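UPF0135 protein SA1388 (Staphylococcus aureus subsp. aureus, PDB 3LNL) is of unknown function but, as a hexameric NIF3-family protein with a dinuclear zinc centre and PII-like lids, may act as a metal-dependent enzyme. Local coordinates at residues M120-I125 with E255-D260; I127-Q132 with A284-S289; G292-A297 with V323-I328. The protein carries 2 engineered substitutions. All coordinates share one frame; numbering follows the deposited sequence.

Contacts 1 and 2 join chain just before the PII-like insertion, or at its start, to the C-terminal NIF3 part; contact 3 lies within that part. Contacts 1 and 3 are buried and largely apolar; contact 2 is only partly buried and mixes an isoleucine-alanine touch with an asparagine amide. Ile-285, in contact 2, packs on Met-120 and Leu-122 of contact 1, while Phe-257 of contact 1 packs on Ile-326 of contact 3. Contacts 2 and 3 share a polar link as well, a probable hydrogen bond between Asn-129 and Gln-296. No direct hydrogen bond crosses any of the three; contact 1 adds a water bridge, and contact 2 lies nearest the zinc centre.

Contact 1. Residues M120-I125 with E255-D260; sequences MGLKNI and EDFAAD
With CG anti to the backbone N (chi1 -176°), Phe-257 sends its ring out from helix 254-264 to Leu-122, whose own CG stands anti to the carbonyl carbon (chi1 -52°) and carries CD2 to meet it. Leu-122 CD2 lies 4.0 Å from Phe-257 CE1, and the two side chains cross at about a right angle. Met-120 comes to the far end of the same ring, with its SD 4.4 Å from Phe-257 CZ. Both approach obliquely, so this is loose van der Waals contact and not a stack.

Beside the apolar patch runs a polar bridge. Met-120 O and Asp-260 OD2 are 4.2 Å apart, too far to bond directly, and one water donates to both: its O is 2.8 Å from Met-120 O and 2.7 Å from Asp-260 OD2. That water sits at the edge of the Phe-257 ring, in its plane. Lys-264, one turn along the helix from Asp-260, forms a salt bridge with Asp-260 OD2 and a hydrogen bond with Met-120 O. The carbonyl and the carboxylate are thus tied together twice, by water and by ammonium, and the lysine's charge would be expected to keep Asp-260 ionised.

Ile-283 and Ile-285 of strand 279-285 continue the apolar layer beneath Leu-122. The chain leaves helix 112-119 here on its way to strand 125-142. Gly-121, at positive phi (77°), closes that helix in a Schellman motif, and this C-cap, laid against helix 254-264, joins the N- and C-terminal parts of the NIF3 fold.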
loop_
_atom_site.group_PDB
_atom_site.type_symbol
_atom_site.label_atom_id
_atom_site.label_comp_id
_atom_site.label_asym_id
_atom_site.label_seq_id
_atom_site.Cartn_x
_atom_site.Cartn_y
_atom_site.Cartn_z
ATOM N N MET B 120 -1.106 11.946 40.825
ATOM C CA MET B 120 -2.414 11.469 41.264
ATOM C C MET B 120 -2.434 10.743 42.589
ATOM O O MET B 120 -3.515 10.414 43.072
ATOM C CB MET B 120 -3.010 10.569 40.196
ATOM C CG MET B 120 -3.308 11.289 38.916
ATOM S SD MET B 120 -3.866 10.120 37.692
ATOM C CE MET B 120 -3.645 11.034 36.148
ATOM N N GLY B 121 -1.263 10.518 43.177
ATOM C CA GLY B 121 -1.159 9.841 44.474
ATOM C C GLY B 121 -1.345 8.349 44.430
ATOM O O GLY B 121 -1.703 7.763 45.424
ATOM N N LEU B 122 -1.105 7.737 43.271
ATOM C CA LEU B 122 -1.387 6.315 43.090
ATOM C C LEU B 122 -0.235 5.476 43.587
ATOM O O LEU B 122 0.879 5.986 43.761
ATOM C CB LEU B 122 -1.679 5.975 41.645
ATOM C CG LEU B 122 -2.763 6.846 40.998
ATOM C CD1 LEU B 122 -2.980 6.460 39.535
ATOM C CD2 LEU B 122 -4.075 6.829 41.818
ATOM N N LYS B 123 -0.531 4.198 43.818
ATOM C CA LYS B 123 0.408 3.210 44.343
ATOM C C LYS B 123 0.585 2.100 43.313
ATOM O O LYS B 123 -0.170 2.023 42.334
ATOM C CB LYS B 123 -0.139 2.555 45.619
ATOM C CG LYS B 123 -0.413 3.498 46.785
ATOM C CD LYS B 123 0.853 4.150 47.318
ATOM C CE LYS B 123 0.596 4.993 48.536
ATOM N NZ LYS B 123 1.879 5.530 49.004
ATOM N N ASN B 124 1.588 1.256 43.564
ATOM C CA ASN B 124 1.835 0.028 42.800
ATOM C C ASN B 124 1.899 0.289 41.308
ATOM O O ASN B 124 1.224 -0.352 40.527
ATOM C CB ASN B 124 0.779 -1.050 43.160
ATOM C CG ASN B 124 0.887 -1.486 44.628
ATOM O OD1 ASN B 124 1.974 -1.476 45.201
ATOM N ND2 ASN B 124 -0.236 -1.844 45.236
ATOM N N ILE B 125 2.686 1.294 40.933
ATOM C CA ILE B 125 2.699 1.784 39.585
ATOM C C ILE B 125 3.639 0.920 38.743
ATOM O O ILE B 125 4.798 0.728 39.127
ATOM C CB ILE B 125 3.207 3.240 39.519
ATOM C CG1 ILE B 125 2.338 4.157 40.392
ATOM C CG2 ILE B 125 3.138 3.767 38.056
ATOM C CD1 ILE B 125 2.939 5.550 40.641
ATOM N N GLU B 255 -16.624 9.023 39.801
ATOM C CA GLU B 255 -16.758 10.467 39.878
ATOM C C GLU B 255 -15.859 11.067 40.943
ATOM O O GLU B 255 -15.280 12.125 40.729
ATOM C CB GLU B 255 -18.196 10.893 40.112
ATOM C CG GLU B 255 -18.703 10.658 41.457
ATOM C CD GLU B 255 -20.169 11.081 41.595
ATOM O OE1 GLU B 255 -20.786 10.639 42.596
ATOM O OE2 GLU B 255 -20.670 11.828 40.696
ATOM N N ASP B 256 -15.662 10.353 42.035
ATOM C CA ASP B 256 -14.789 10.838 43.098
ATOM C C ASP B 256 -13.333 10.818 42.652
ATOM O O ASP B 256 -12.580 11.735 42.971
ATOM C CB ASP B 256 -14.967 10.012 44.372
ATOM C CG ASP B 256 -16.282 10.329 45.093
ATOM O OD1 ASP B 256 -17.035 11.239 44.688
ATOM O OD2 ASP B 256 -16.542 9.667 46.077
ATOM N N PHE B 257 -12.948 9.761 41.931
ATOM C CA PHE B 257 -11.618 9.682 41.356
ATOM C C PHE B 257 -11.383 10.800 40.345
ATOM O O PHE B 257 -10.354 11.489 40.415
ATOM C CB PHE B 257 -11.347 8.319 40.720
ATOM C CG PHE B 257 -9.955 8.178 40.212
ATOM C CD1 PHE B 257 -8.874 8.397 41.055
ATOM C CD2 PHE B 257 -9.714 7.862 38.881
ATOM C CE1 PHE B 257 -7.575 8.323 40.585
ATOM C CE2 PHE B 257 -8.424 7.738 38.423
ATOM C CZ PHE B 257 -7.354 7.959 39.291
ATOM N N ALA B 258 -12.334 11.001 39.438
ATOM C CA ALA B 258 -12.247 12.115 38.502
ATOM C C ALA B 258 -12.051 13.478 39.206
ATOM O O ALA B 258 -11.195 14.274 38.795
ATOM C CB ALA B 258 -13.477 12.159 37.557
ATOM N N ALA B 259 -12.811 13.723 40.266
ATOM C CA ALA B 259 -12.706 15.002 41.006
ATOM C C ALA B 259 -11.384 15.148 41.680
ATOM O O ALA B 259 -10.796 16.243 41.739
ATOM C CB ALA B 259 -13.823 15.111 42.043
ATOM N N ASP B 260 -10.921 14.048 42.262
ATOM C CA ASP B 260 -9.624 14.050 42.953
ATOM C C ASP B 260 -8.469 14.401 42.025
ATOM O O ASP B 260 -7.592 15.191 42.373
ATOM C CB ASP B 260 -9.372 12.675 43.585
ATOM C CG ASP B 260 -8.252 12.689 44.522
ATOM O OD1 ASP B 260 -8.361 13.384 45.553
ATOM O OD2 ASP B 260 -7.248 12.024 44.253
HETATM O O HOH W 1 -6.181 9.698 43.423
#

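Contact 2. Residues I127-Q132 with A284-S289; sequences IINNQQ and AIIGGS
The backbones stay well apart, with Ile-128 and Ala-284 the nearest pair at 8.4 Å between CA atoms, and only side chains bridge the gap. Ile-128 points toward the other segment and reaches out through its longer branch: CG1 and CD1 are extended (chi2 175°), leaving CD1 4.3 Å from Ala-284 CB. This is a light methyl-to-methyl touch.

One residue on, Asn-129 meets Ile-286. The amide ND2 stands 4.1 Å from Ile-286 CD1, and the two side chains cross at about a right angle. The methyl offers the amide nothing to bond with, and the polar needs of Asn-129 are met elsewhere: ND2 is hydrogen-bonded to Leu-242 O, while OD1 accepts from both Gln-296 and Gln-300. Three bonds shared between its two ends should fix the rotation of the amide, and so fix which group faces Ile-286. The backbone of Asn-129 lies at positive phi (56°), in the left-handed region, at the break that interrupts strand 125-142.

Ile-286 also packs on Tyr-293, and its side chain is about 6 Å from that of zinc ligand Asp-106 and about 7 Å from a zinc ion. The contact thus joins the base of the PII-like insertion to a C-terminal NIF3 strand, next to the dinuclear zinc centre.

Among its neighbours, Ile-128 pairs by backbone with Gly-243 of strand 240-253, and Ala-284 with Val-304 and Val-306 of the parallel strand 304-307. Strand 240-253 also pairs with both 125-142 and 279-285, while helix 112-119 packs against Ile-285.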
loop_
_atom_site.group_PDB
_atom_site.type_symbol
_atom_site.label_atom_id
_atom_site.label_comp_id
_atom_site.label_asym_id
_atom_site.label_seq_id
_atom_site.Cartn_x
_atom_site.Cartn_y
_atom_site.Cartn_z
ATOM N N ILE B 127 4.818 -0.097 34.456
ATOM C CA ILE B 127 4.769 0.068 33.040
ATOM C C ILE B 127 3.876 -1.014 32.455
ATOM O O ILE B 127 3.925 -2.170 32.896
ATOM C CB ILE B 127 6.193 -0.006 32.397
ATOM C CG1 ILE B 127 6.984 1.262 32.755
ATOM C CG2 ILE B 127 6.097 -0.188 30.853
ATOM C CD1 ILE B 127 6.485 2.579 32.039
ATOM N N ILE B 128 3.079 -0.623 31.453
ATOM C CA ILE B 128 2.297 -1.579 30.646
ATOM C C ILE B 128 2.617 -1.383 29.160
ATOM O O ILE B 128 3.371 -0.453 28.761
ATOM C CB ILE B 128 0.739 -1.470 30.911
ATOM C CG1 ILE B 128 0.263 -0.059 30.651
ATOM C CG2 ILE B 128 0.390 -1.983 32.325
ATOM C CD1 ILE B 128 -1.229 0.134 30.750
ATOM N N ASN B 129 2.053 -2.262 28.339
ATOM C CA ASN B 129 2.303 -2.257 26.888
ATOM C C ASN B 129 3.801 -2.364 26.558
ATOM O O ASN B 129 4.319 -1.678 25.670
ATOM C CB ASN B 129 1.658 -1.026 26.216
ATOM C CG ASN B 129 0.134 -0.991 26.389
ATOM O OD1 ASN B 129 -0.513 -1.990 26.191
ATOM N ND2 ASN B 129 -0.416 0.122 26.854
ATOM N N ASN B 130 4.507 -3.225 27.270
ATOM C CA ASN B 130 5.968 -3.284 27.156
ATOM C C ASN B 130 6.495 -3.565 25.774
ATOM O O ASN B 130 5.967 -4.420 25.074
ATOM C CB ASN B 130 6.559 -4.317 28.114
ATOM C CG ASN B 130 6.126 -4.074 29.506
ATOM O OD1 ASN B 130 4.939 -3.990 29.735
ATOM N ND2 ASN B 130 7.063 -3.824 30.419
ATOM N N GLN B 131 7.569 -2.854 25.403
ATOM C CA GLN B 131 8.281 -3.131 24.163
ATOM C C GLN B 131 8.923 -4.550 24.275
ATOM O O GLN B 131 8.921 -5.155 25.369
ATOM C CB GLN B 131 9.330 -2.026 23.885
ATOM C CG GLN B 131 8.735 -0.635 23.877
ATOM C CD GLN B 131 9.728 0.474 23.511
ATOM O OE1 GLN B 131 10.951 0.260 23.500
ATOM N NE2 GLN B 131 9.188 1.666 23.179
ATOM N N GLN B 132 9.373 -5.093 23.146
ATOM C CA GLN B 132 10.148 -6.347 23.117
ATOM C C GLN B 132 11.505 -6.002 22.545
ATOM O O GLN B 132 11.603 -5.342 21.522
ATOM C CB GLN B 132 9.484 -7.448 22.274
ATOM C CG GLN B 132 8.183 -8.006 22.867
ATOM C CD GLN B 132 8.401 -8.969 24.040
ATOM O OE1 GLN B 132 9.323 -9.793 24.035
ATOM N NE2 GLN B 132 7.547 -8.864 25.052
ATOM N N ALA B 284 -5.448 2.619 34.440
ATOM C CA ALA B 284 -4.452 2.665 33.371
ATOM C C ALA B 284 -4.354 4.130 32.930
ATOM O O ALA B 284 -5.389 4.795 32.787
ATOM C CB ALA B 284 -4.889 1.781 32.211
ATOM N N ILE B 285 -3.145 4.598 32.677
ATOM C CA ILE B 285 -2.886 5.999 32.297
ATOM C C ILE B 285 -1.983 6.077 31.087
ATOM O O ILE B 285 -0.897 5.518 31.083
ATOM C CB ILE B 285 -2.191 6.785 33.406
ATOM C CG1 ILE B 285 -3.021 6.827 34.690
ATOM C CG2 ILE B 285 -1.931 8.240 32.948
ATOM C CD1 ILE B 285 -2.155 7.108 35.942
ATOM N N ILE B 286 -2.475 6.731 30.034
ATOM C CA ILE B 286 -1.648 7.142 28.906
ATOM C C ILE B 286 -1.861 8.640 28.692
ATOM O O ILE B 286 -2.878 9.103 28.176
ATOM C CB ILE B 286 -1.872 6.352 27.608
ATOM C CG1 ILE B 286 -1.587 4.880 27.833
ATOM C CG2 ILE B 286 -0.937 6.918 26.478
ATOM C CD1 ILE B 286 -1.873 3.993 26.670
ATOM N N GLY B 287 -0.899 9.426 29.140
ATOM C CA GLY B 287 -1.049 10.867 28.995
ATOM C C GLY B 287 -0.936 11.259 27.559
ATOM O O GLY B 287 -0.249 10.613 26.816
ATOM N N GLY B 288 -1.614 12.340 27.185
ATOM C CA GLY B 288 -1.593 12.828 25.816
ATOM C C GLY B 288 -2.873 12.441 25.091
ATOM O O GLY B 288 -3.962 12.967 25.402
ATOM N N SER B 289 -2.725 11.599 24.106
ATOM C CA SER B 289 -3.849 11.131 23.290
ATOM C C SER B 289 -3.704 9.617 23.167
ATOM O O SER B 289 -3.067 9.135 22.220
ATOM C CB SER B 289 -3.826 11.742 21.893
ATOM O OG SER B 289 -4.994 11.296 21.155
#

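Contact 3. Residues G292-A297 with V323-I328; sequences GYEYQA and VNLIDI
Val-323 divides its two methyls between neighbouring residues of helix 294-299. Val-323 CG2 is 3.6 Å from Tyr-295 CE2, and Tyr-295 CD2 is almost as near; the methyl comes in obliquely, and the side chains cross at about a right angle. The other methyl turns to the aliphatic part of Glu-294: Val-323 CG1 is 3.9 Å from Glu-294 CB. From the strand side Leu-325 joins it, its CD2 3.8 Å from Glu-294 CB. The CB and CG of this glutamate are therefore gripped by two branched side chains, whose methyls lie against both carbons alike, and behave here as apolar surface.

Glu-294 CG sits between the backbone N and the carbonyl carbon (chi1 64°), and a second bend (chi2 -81°) folds the chain back toward the start of the helix. The carboxylate helps hold this bend: Glu-294 OE1 accepts from Gly-292 N at 2.7 Å, through its syn lone pair and with an N-H...O angle of 158°. The bend keeps the methylenes against Val-323 and Leu-325 while the acid end holds the turn ahead of the helix. The first turn of the helix is closed by Ala-297 N to Tyr-293 O.

Farther out, Phe-305 of strand 304-307 touches Glu-294, Ala-297 and Leu-325. Ile-326, next to Leu-325 on the strand, packs against helix 254-264. Strand 325-327 runs antiparallel to 271-273 and parallel to 304-307; with helix 312-321, whose Ala-318 packs on Val-323 and Leu-325, the parallel pair forms a beta-alpha-beta crossover, and helix 294-299 packs against the sheet beside it.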
loop_
_atom_site.group_PDB
_atom_site.type_symbol
_atom_site.label_atom_id
_atom_site.label_comp_id
_atom_site.label_asym_id
_atom_site.label_seq_id
_atom_site.Cartn_x
_atom_site.Cartn_y
_atom_site.Cartn_z
ATOM N N GLY B 292 -7.434 4.290 21.685
ATOM C CA GLY B 292 -6.899 3.203 20.891
ATOM C C GLY B 292 -6.401 2.118 21.841
ATOM O O GLY B 292 -6.392 0.966 21.467
ATOM N N TYR B 293 -6.041 2.483 23.071
ATOM C CA TYR B 293 -5.503 1.512 24.074
ATOM C C TYR B 293 -6.493 1.143 25.159
ATOM O O TYR B 293 -6.186 0.293 26.000
ATOM C CB TYR B 293 -4.204 2.052 24.743
ATOM C CG TYR B 293 -3.029 2.073 23.819
ATOM C CD1 TYR B 293 -2.760 3.178 23.040
ATOM C CD2 TYR B 293 -2.169 0.984 23.741
ATOM C CE1 TYR B 293 -1.639 3.197 22.161
ATOM C CE2 TYR B 293 -1.063 0.992 22.890
ATOM C CZ TYR B 293 -0.816 2.106 22.118
ATOM O OH TYR B 293 0.248 2.117 21.291
ATOM N N GLU B 294 -7.690 1.734 25.135
ATOM C CA GLU B 294 -8.628 1.555 26.262
ATOM C C GLU B 294 -9.146 0.139 26.418
ATOM O O GLU B 294 -9.301 -0.347 27.556
ATOM C CB GLU B 294 -9.784 2.571 26.243
ATOM C CG GLU B 294 -10.792 2.537 25.076
ATOM C CD GLU B 294 -10.311 3.247 23.805
ATOM O OE1 GLU B 294 -9.076 3.450 23.662
ATOM O OE2 GLU B 294 -11.176 3.571 22.931
ATOM N N TYR B 295 -9.425 -0.522 25.299
ATOM C CA TYR B 295 -9.951 -1.889 25.346
ATOM C C TYR B 295 -8.877 -2.860 25.890
ATOM O O TYR B 295 -9.170 -3.738 26.706
ATOM C CB TYR B 295 -10.526 -2.311 23.980
ATOM C CG TYR B 295 -11.691 -1.456 23.614
ATOM C CD1 TYR B 295 -11.527 -0.343 22.803
ATOM C CD2 TYR B 295 -12.975 -1.722 24.128
ATOM C CE1 TYR B 295 -12.622 0.502 22.498
ATOM C CE2 TYR B 295 -14.052 -0.892 23.839
ATOM C CZ TYR B 295 -13.860 0.237 23.036
ATOM O OH TYR B 295 -14.910 1.078 22.762
ATOM N N GLN B 296 -7.634 -2.663 25.453
ATOM C CA GLN B 296 -6.495 -3.458 25.922
ATOM C C GLN B 296 -6.201 -3.199 27.407
ATOM O O GLN B 296 -5.989 -4.129 28.180
ATOM C CB GLN B 296 -5.309 -3.147 25.039
ATOM C CG GLN B 296 -4.091 -3.986 25.204
ATOM C CD GLN B 296 -3.176 -3.818 23.991
ATOM O OE1 GLN B 296 -3.396 -4.464 22.984
ATOM N NE2 GLN B 296 -2.188 -2.900 24.072
ATOM N N ALA B 297 -6.327 -1.941 27.823
ATOM C CA ALA B 297 -6.210 -1.581 29.233
ATOM C C ALA B 297 -7.212 -2.344 30.081
ATOM O O ALA B 297 -6.847 -2.903 31.145
ATOM C CB ALA B 297 -6.359 -0.094 29.441
ATOM N N VAL B 323 -16.569 0.407 28.991
ATOM C CA VAL B 323 -15.192 0.788 29.243
ATOM C C VAL B 323 -15.209 2.188 29.891
ATOM O O VAL B 323 -15.736 3.167 29.318
ATOM C CB VAL B 323 -14.325 0.739 27.958
ATOM C CG1 VAL B 323 -12.890 1.346 28.235
ATOM C CG2 VAL B 323 -14.208 -0.696 27.447
ATOM N N ASN B 324 -14.685 2.301 31.102
ATOM C CA ASN B 324 -14.720 3.566 31.761
ATOM C C ASN B 324 -13.530 4.474 31.381
ATOM O O ASN B 324 -12.399 4.019 31.315
ATOM C CB ASN B 324 -14.763 3.374 33.272
ATOM C CG ASN B 324 -15.920 2.554 33.709
ATOM O OD1 ASN B 324 -17.048 2.803 33.286
ATOM N ND2 ASN B 324 -15.671 1.566 34.545
ATOM N N LEU B 325 -13.809 5.744 31.112
ATOM C CA LEU B 325 -12.766 6.674 30.674
ATOM C C LEU B 325 -12.786 7.930 31.525
ATOM O O LEU B 325 -13.837 8.296 32.039
ATOM C CB LEU B 325 -12.980 7.102 29.233
ATOM C CG LEU B 325 -13.071 6.042 28.160
ATOM C CD1 LEU B 325 -13.497 6.742 26.822
ATOM C CD2 LEU B 325 -11.796 5.248 28.005
ATOM N N ILE B 326 -11.613 8.532 31.686
ATOM C CA ILE B 326 -11.472 9.909 32.132
ATOM C C ILE B 326 -10.566 10.661 31.150
ATOM O O ILE B 326 -9.430 10.262 30.862
ATOM C CB ILE B 326 -10.915 10.077 33.594
ATOM C CG1 ILE B 326 -11.757 9.301 34.599
ATOM C CG2 ILE B 326 -10.899 11.567 33.971
ATOM C CD1 ILE B 326 -11.174 9.124 35.964
ATOM N N ASP B 327 -11.085 11.778 30.651
ATOM C CA ASP B 327 -10.322 12.761 29.906
ATOM C C ASP B 327 -9.770 13.798 30.856
ATOM O O ASP B 327 -10.485 14.681 31.313
ATOM C CB ASP B 327 -11.213 13.409 28.849
ATOM C CG ASP B 327 -10.448 14.207 27.795
ATOM O OD1 ASP B 327 -9.260 14.533 28.009
ATOM O OD2 ASP B 327 -11.070 14.513 26.744
ATOM N N ILE B 328 -8.467 13.717 31.120
ATOM C CA ILE B 328 -7.786 14.723 31.941
ATOM C C ILE B 328 -7.174 15.859 31.085
ATOM O O ILE B 328 -6.499 16.779 31.622
ATOM C CB ILE B 328 -6.683 14.131 32.801
ATOM C CG1 ILE B 328 -5.665 13.353 31.966
ATOM C CG2 ILE B 328 -7.291 13.305 33.914
ATOM C CD1 ILE B 328 -4.345 12.971 32.776
#